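Local coordinates for 336aa long hypothetical dTDP-glucose 4,6-dehydratase (Pyrococcus horikoshii, PDB 2HUN), which probably acts as an NAD-dependent dTDP-glucose 4,6-dehydratase, a lyase of the extended short-chain dehydrogenase family built on a Rossmann fold, at residues K204-G209 / I268-R274; I197-L203 / R325-P331. One frame throughout, in Å; residues are numbered along the deposited sequence.

How the contacts relate
Contact 1 and contact 2 lie at one end of the molecule, with centres about 13 Å apart and away from the NAD site. Helix 191-200 and its capping turn supply one side of contact 2, and the chain runs directly from there into strand 205-208 of contact 1. Strand 268-271 follows later, and 325-331, near the C-terminus, comes last. The two contacts touch: Lys-204 O is a probable hydrogen-bond acceptor for Arg-198 NH2, and Pro-206 packs on Pro-331. Together they tie the C-terminal tail and a two-stranded sheet to the helix end, in a region separate from the large NAD-binding sheet.

Contact 1: residues K204-G209 / I268-R274; sequences KIPIYG and IELVEDR
This is a pairing of two short parallel strands, 205-208 and 268-271, which form a small two-stranded sheet at the surface, apart from the large Rossmann-type sheet that holds NAD. The 58 residues between the segments include helix 250-260, whose Val-254, Leu-258 and Leu-251 pack against the face carrying Ile-205, Ile-207 and Ile-268. The strand axes approach to 4.6 Å and run at 33° to each other. Of the bonds between 204-209 and 268-274, that from Glu-269 N to Ile-205 O is the straightest (170°), at 3.1 Å. Ile-207 bonds through both its backbone N and its backbone O: its N donates to Glu-269 O at 3.2 Å, and its O accepts from Val-271 N. Further on the bonds bend, and the last, from Gly-209 N to Val-271 O, is weak. On the helix-covered face, Ile-207 packs beside Ile-268 and Leu-270, though the exact placing of Ile-207 CG2 is doubtful. Pro-206, Tyr-208, Glu-269 and Val-271 occupy the other face, and all four touch Trp-332 of the C-terminal tail.

Tyr-208 buries more surface in this contact than any other residue. Its ring is sandwiched, with Val-271 CG2 over one face as a CH-pi contact, 4.0 Å from the ring centroid, and Arg-274 over the opposite face. The guanidinium lies flat on the ring, the planes only 6° apart, giving an off-centre cation-pi stack. Arg-274 has CG between its own backbone N and carbonyl carbon, and the chain then runs extended to NE, which lays its methylenes over the ring before the charged group arrives. Arg-274 CD sits over the face, 3.8 Å from the Tyr-208 centroid. Beyond it the guanidinium slides toward the rim, until Arg-274 NH1 rests 3.3 Å from Tyr-208 CE1.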
loop_
_atom_site.group_PDB
_atom_site.type_symbol
_atom_site.label_atom_id
_atom_site.label_comp_id
_atom_site.label_asym_id
_atom_site.label_seq_id
_atom_site.Cartn_x
_atom_site.Cartn_y
_atom_site.Cartn_z
ATOM N N LYS A 204 -3.483 -0.259 -41.742
ATOM C CA LYS A 204 -4.006 -1.485 -41.157
ATOM C C LYS A 204 -3.973 -1.425 -39.633
ATOM O O LYS A 204 -2.969 -1.041 -39.036
ATOM C CB LYS A 204 -3.188 -2.690 -41.628
ATOM C CG LYS A 204 -3.259 -2.972 -43.124
ATOM C CD LYS A 204 -4.660 -3.378 -43.553
ATOM C CE LYS A 204 -4.712 -3.707 -45.041
ATOM N NZ LYS A 204 -6.086 -4.085 -45.482
ATOM N N ILE A 205 -5.081 -1.805 -39.012
ATOM C CA ILE A 205 -5.182 -1.816 -37.562
ATOM C C ILE A 205 -4.906 -3.249 -37.105
ATOM O O ILE A 205 -5.710 -4.145 -37.334
ATOM C CB ILE A 205 -6.599 -1.394 -37.115
ATOM C CG1 ILE A 205 -6.847 0.065 -37.512
ATOM C CG2 ILE A 205 -6.764 -1.601 -35.615
ATOM C CD1 ILE A 205 -8.311 0.467 -37.495
ATOM N N PRO A 206 -3.760 -3.490 -36.459
ATOM C CA PRO A 206 -3.492 -4.866 -36.029
ATOM C C PRO A 206 -4.304 -5.264 -34.819
ATOM O O PRO A 206 -4.659 -4.434 -33.992
ATOM C CB PRO A 206 -2.003 -4.875 -35.714
ATOM C CG PRO A 206 -1.563 -3.425 -35.744
ATOM C CD PRO A 206 -2.767 -2.559 -35.903
ATOM N N ILE A 207 -4.585 -6.552 -34.718
ATOM C CA ILE A 207 -5.316 -7.133 -33.601
ATOM C C ILE A 207 -4.746 -8.503 -33.255
ATOM O O ILE A 207 -4.920 -9.485 -33.962
ATOM C CB ILE A 207 -6.783 -7.280 -33.988
ATOM C CG1 ILE A 207 -7.352 -8.578 -33.403
ATOM C CG2 ILE A 207 -6.901 -7.363 -35.521
ATOM C CD1 ILE A 207 -8.845 -8.469 -33.113
ATOM N N TYR A 208 -3.978 -8.532 -32.156
ATOM C CA TYR A 208 -3.258 -9.763 -31.855
ATOM C C TYR A 208 -4.183 -10.820 -31.253
ATOM O O TYR A 208 -4.620 -10.724 -30.113
ATOM C CB TYR A 208 -2.136 -9.430 -30.870
ATOM C CG TYR A 208 -1.303 -8.321 -31.408
ATOM C CD1 TYR A 208 -1.795 -7.019 -31.403
ATOM C CD2 TYR A 208 -0.022 -8.573 -31.897
ATOM C CE1 TYR A 208 -1.009 -5.976 -31.870
ATOM C CE2 TYR A 208 0.761 -7.531 -32.374
ATOM C CZ TYR A 208 0.270 -6.239 -32.364
ATOM O OH TYR A 208 1.051 -5.192 -32.814
ATOM N N GLY A 209 -4.538 -11.786 -32.118
ATOM C CA GLY A 209 -5.213 -12.994 -31.644
ATOM C C GLY A 209 -6.669 -12.770 -31.206
ATOM O O GLY A 209 -7.106 -13.232 -30.162
ATOM N N ILE A 268 -8.985 -4.171 -40.483
ATOM C CA ILE A 268 -8.630 -5.092 -39.409
ATOM C C ILE A 268 -7.727 -6.209 -39.920
ATOM O O ILE A 268 -8.093 -6.956 -40.830
ATOM C CB ILE A 268 -9.880 -5.723 -38.752
ATOM C CG1 ILE A 268 -10.754 -4.634 -38.130
ATOM C CG2 ILE A 268 -9.455 -6.687 -37.661
ATOM C CD1 ILE A 268 -11.999 -5.167 -37.439
ATOM N N GLU A 269 -6.544 -6.311 -39.325
ATOM C CA GLU A 269 -5.566 -7.324 -39.698
ATOM C C GLU A 269 -5.226 -8.167 -38.475
ATOM O O GLU A 269 -4.396 -7.787 -37.643
ATOM C CB GLU A 269 -4.299 -6.657 -40.243
ATOM C CG GLU A 269 -3.186 -7.628 -40.612
ATOM C CD GLU A 269 -3.222 -8.063 -42.066
ATOM O OE1 GLU A 269 -3.935 -7.426 -42.869
ATOM O OE2 GLU A 269 -2.520 -9.039 -42.408
ATOM N N LEU A 270 -5.881 -9.318 -38.380
ATOM C CA LEU A 270 -5.550 -10.144 -37.225
ATOM C C LEU A 270 -4.240 -10.909 -37.452
ATOM O O LEU A 270 -4.092 -11.682 -38.389
ATOM C CB LEU A 270 -6.694 -11.139 -37.009
ATOM C CG LEU A 270 -8.061 -10.595 -37.451
ATOM C CD1 LEU A 270 -9.152 -11.671 -37.447
ATOM C CD2 LEU A 270 -8.575 -9.469 -36.547
ATOM N N VAL A 271 -3.258 -10.634 -36.565
ATOM C CA VAL A 271 -1.967 -11.316 -36.646
ATOM C C VAL A 271 -1.817 -12.373 -35.547
ATOM O O VAL A 271 -2.750 -12.698 -34.824
ATOM C CB VAL A 271 -0.861 -10.269 -36.506
ATOM C CG1 VAL A 271 -0.833 -9.370 -37.740
ATOM C CG2 VAL A 271 -1.102 -9.419 -35.272
ATOM N N GLU A 272 -0.602 -12.951 -35.463
ATOM C CA GLU A 272 -0.345 -13.917 -34.399
ATOM C C GLU A 272 -0.336 -13.249 -33.022
ATOM O O GLU A 272 -0.115 -12.054 -32.881
ATOM C CB GLU A 272 0.994 -14.607 -34.675
ATOM C CG GLU A 272 2.170 -13.630 -34.705
ATOM C CD GLU A 272 3.461 -14.404 -34.857
ATOM O OE1 GLU A 272 4.038 -14.785 -33.849
ATOM O OE2 GLU A 272 3.877 -14.627 -35.993
ATOM N N ASP A 273 -0.624 -14.061 -31.986
ATOM C CA ASP A 273 -0.850 -13.495 -30.660
ATOM C C ASP A 273 0.426 -12.987 -29.988
ATOM O O ASP A 273 1.548 -13.298 -30.382
ATOM C CB ASP A 273 -1.520 -14.555 -29.789
ATOM C CG ASP A 273 -2.360 -13.864 -28.724
ATOM O OD1 ASP A 273 -2.249 -12.643 -28.615
ATOM O OD2 ASP A 273 -3.109 -14.543 -28.028
ATOM N N ARG A 274 0.223 -12.143 -28.954
ATOM C CA ARG A 274 1.354 -11.525 -28.266
ATOM C C ARG A 274 1.234 -11.641 -26.738
ATOM O O ARG A 274 0.169 -11.843 -26.177
ATOM C CB ARG A 274 1.431 -10.058 -28.682
ATOM C CG ARG A 274 0.131 -9.309 -28.406
ATOM C CD ARG A 274 0.358 -7.800 -28.282
ATOM N NE ARG A 274 -0.903 -7.110 -27.993
ATOM C CZ ARG A 274 -0.972 -5.800 -28.296
ATOM N NH1 ARG A 274 0.067 -5.187 -28.837
ATOM N NH2 ARG A 274 -2.099 -5.124 -28.055
#

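Contact 2: residues I197-L203 / R325-P331; sequences IRASLGL and RILHPTP
Arg-198, in the last turn of helix 191-200, lays its CG and CD against Ile-326 O and pushes its guanidinium into the curled loop 325-331, where Pro-331 CG lies over one face. The chain bends at chi3 (67°), turning the flat group so that two carbonyls meet it in its own plane. Arg-198 NH1 bonds to Ile-326 O at 2.6 Å and to His-328 O at 2.8 Å; Arg-198 NH2 also reaches His-328 O, at 3.0 Å, so a single oxygen is gripped end-on by both nitrogens. Leu-327, between those carbonyls, sends CD2 back to Leu-201 CD1, 3.9 Å away, and to Ile-197 CG2. Leu-203 CD1 rests 3.3 Å from Leu-327 O. The helix ends in a Schellman motif with Gly-202 at C-prime, and Arg-198 O accepts from both Leu-201 N and Leu-203 N. A leucine here has no N-H to offer, and the carbonyls of Ile-326 and His-328, left without these donors, would probably hold the loop less firmly to the helix. The chemistry is that of a buried guanidinium whose N-H groups meet main-chain carbonyls, their partial negative charge probably offsetting its positive charge; it ties an irregular loop to a helix end.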
loop_
_atom_site.group_PDB
_atom_site.type_symbol
_atom_site.label_atom_id
_atom_site.label_comp_id
_atom_site.label_asym_id
_atom_site.label_seq_id
_atom_site.Cartn_x
_atom_site.Cartn_y
_atom_site.Cartn_z
ATOM N N ILE A 197 -6.359 7.494 -35.505
ATOM C CA ILE A 197 -5.320 8.074 -36.343
ATOM C C ILE A 197 -4.975 7.185 -37.541
ATOM O O ILE A 197 -5.040 7.623 -38.694
ATOM C CB ILE A 197 -4.043 8.334 -35.514
ATOM C CG1 ILE A 197 -4.301 9.479 -34.527
ATOM C CG2 ILE A 197 -2.869 8.652 -36.435
ATOM C CD1 ILE A 197 -3.173 9.724 -33.547
ATOM N N ARG A 198 -4.610 5.938 -37.271
ATOM C CA ARG A 198 -4.257 5.010 -38.338
ATOM C C ARG A 198 -5.391 4.780 -39.336
ATOM O O ARG A 198 -5.154 4.731 -40.540
ATOM C CB ARG A 198 -3.807 3.669 -37.750
ATOM C CG ARG A 198 -2.438 3.715 -37.076
ATOM C CD ARG A 198 -2.088 2.373 -36.433
ATOM N NE ARG A 198 -1.880 1.311 -37.417
ATOM C CZ ARG A 198 -0.756 1.134 -38.107
ATOM N NH1 ARG A 198 0.278 1.950 -37.923
ATOM N NH2 ARG A 198 -0.665 0.140 -38.982
ATOM N N ALA A 199 -6.618 4.647 -38.842
ATOM C CA ALA A 199 -7.757 4.417 -39.720
ATOM C C ALA A 199 -8.002 5.616 -40.634
ATOM O O ALA A 199 -8.347 5.452 -41.804
ATOM C CB ALA A 199 -9.006 4.121 -38.899
ATOM N N SER A 200 -7.829 6.822 -40.102
ATOM C CA SER A 200 -8.037 8.021 -40.904
ATOM C C SER A 200 -6.969 8.103 -41.996
ATOM O O SER A 200 -7.111 8.859 -42.958
ATOM C CB SER A 200 -7.969 9.277 -40.030
ATOM O OG SER A 200 -6.641 9.534 -39.604
ATOM N N LEU A 201 -5.905 7.319 -41.833
ATOM C CA LEU A 201 -4.802 7.289 -42.788
ATOM C C LEU A 201 -4.793 6.005 -43.611
ATOM O O LEU A 201 -3.788 5.670 -44.245
ATOM C CB LEU A 201 -3.465 7.423 -42.056
ATOM C CG LEU A 201 -3.147 8.796 -41.464
ATOM C CD1 LEU A 201 -1.890 8.705 -40.611
ATOM C CD2 LEU A 201 -2.967 9.807 -42.590
ATOM N N GLY A 202 -5.907 5.284 -43.588
ATOM C CA GLY A 202 -6.002 4.046 -44.338
ATOM C C GLY A 202 -4.974 2.992 -43.962
ATOM O O GLY A 202 -4.673 2.111 -44.768
ATOM N N LEU A 203 -4.433 3.072 -42.747
ATOM C CA LEU A 203 -3.441 2.100 -42.294
ATOM C C LEU A 203 -4.116 0.906 -41.627
ATOM O O LEU A 203 -5.185 1.035 -41.028
ATOM C CB LEU A 203 -2.453 2.751 -41.316
ATOM C CG LEU A 203 -1.642 3.939 -41.841
ATOM C CD1 LEU A 203 -0.737 4.484 -40.745
ATOM C CD2 LEU A 203 -0.811 3.501 -43.039
ATOM N N ARG A 325 6.573 3.894 -35.465
ATOM C CA ARG A 325 5.914 2.680 -35.015
ATOM C C ARG A 325 4.396 2.799 -35.211
ATOM O O ARG A 325 3.687 1.840 -35.488
ATOM C CB ARG A 325 6.215 2.592 -33.516
ATOM C CG ARG A 325 6.031 1.198 -32.912
ATOM C CD ARG A 325 6.930 1.010 -31.687
ATOM N NE ARG A 325 8.085 1.917 -31.768
ATOM C CZ ARG A 325 8.949 1.960 -30.732
ATOM N NH1 ARG A 325 8.763 1.200 -29.667
ATOM N NH2 ARG A 325 10.012 2.769 -30.802
ATOM N N ILE A 326 3.919 4.045 -34.997
ATOM C CA ILE A 326 2.486 4.320 -34.977
ATOM C C ILE A 326 1.912 4.482 -36.389
ATOM O O ILE A 326 0.776 4.122 -36.666
ATOM C CB ILE A 326 2.270 5.584 -34.138
ATOM C CG1 ILE A 326 2.560 5.290 -32.668
ATOM C CG2 ILE A 326 0.812 6.061 -34.250
ATOM C CD1 ILE A 326 2.674 6.567 -31.824
ATOM N N LEU A 327 2.716 5.091 -37.283
ATOM C CA LEU A 327 2.246 5.271 -38.660
ATOM C C LEU A 327 2.761 4.185 -39.611
ATOM O O LEU A 327 2.514 4.192 -40.810
ATOM C CB LEU A 327 2.712 6.644 -39.148
ATOM C CG LEU A 327 2.080 7.806 -38.379
ATOM C CD1 LEU A 327 2.002 9.085 -39.216
ATOM C CD2 LEU A 327 0.656 7.510 -37.913
ATOM N N HIS A 328 3.519 3.252 -39.045
ATOM C CA HIS A 328 4.126 2.177 -39.825
ATOM C C HIS A 328 3.046 1.304 -40.484
ATOM O O HIS A 328 2.045 0.966 -39.862
ATOM C CB HIS A 328 4.998 1.310 -38.910
ATOM C CG HIS A 328 6.041 0.516 -39.636
ATOM N ND1 HIS A 328 5.728 -0.529 -40.478
ATOM C CD2 HIS A 328 7.392 0.609 -39.637
ATOM C CE1 HIS A 328 6.841 -1.046 -40.967
ATOM N NE2 HIS A 328 7.865 -0.374 -40.473
ATOM N N PRO A 329 3.248 0.917 -41.751
ATOM C CA PRO A 329 2.283 0.088 -42.493
ATOM C C PRO A 329 2.069 -1.295 -41.860
ATOM O O PRO A 329 0.947 -1.806 -41.813
ATOM C CB PRO A 329 2.916 -0.047 -43.879
ATOM C CG PRO A 329 3.932 1.050 -43.950
ATOM C CD PRO A 329 4.442 1.203 -42.564
ATOM N N THR A 330 3.171 -1.891 -41.397
ATOM C CA THR A 330 3.179 -3.231 -40.790
ATOM C C THR A 330 3.917 -3.249 -39.447
ATOM O O THR A 330 4.951 -3.905 -39.308
ATOM C CB THR A 330 3.904 -4.246 -41.707
ATOM O OG1 THR A 330 5.295 -3.907 -41.791
ATOM C CG2 THR A 330 3.311 -4.227 -43.104
ATOM N N PRO A 331 3.391 -2.544 -38.435
ATOM C CA PRO A 331 4.033 -2.499 -37.115
ATOM C C PRO A 331 4.145 -3.822 -36.356
ATOM O O PRO A 331 5.035 -3.990 -35.523
ATOM C CB PRO A 331 3.155 -1.517 -36.344
ATOM C CG PRO A 331 1.804 -1.739 -36.949
ATOM C CD PRO A 331 2.114 -1.809 -38.423
#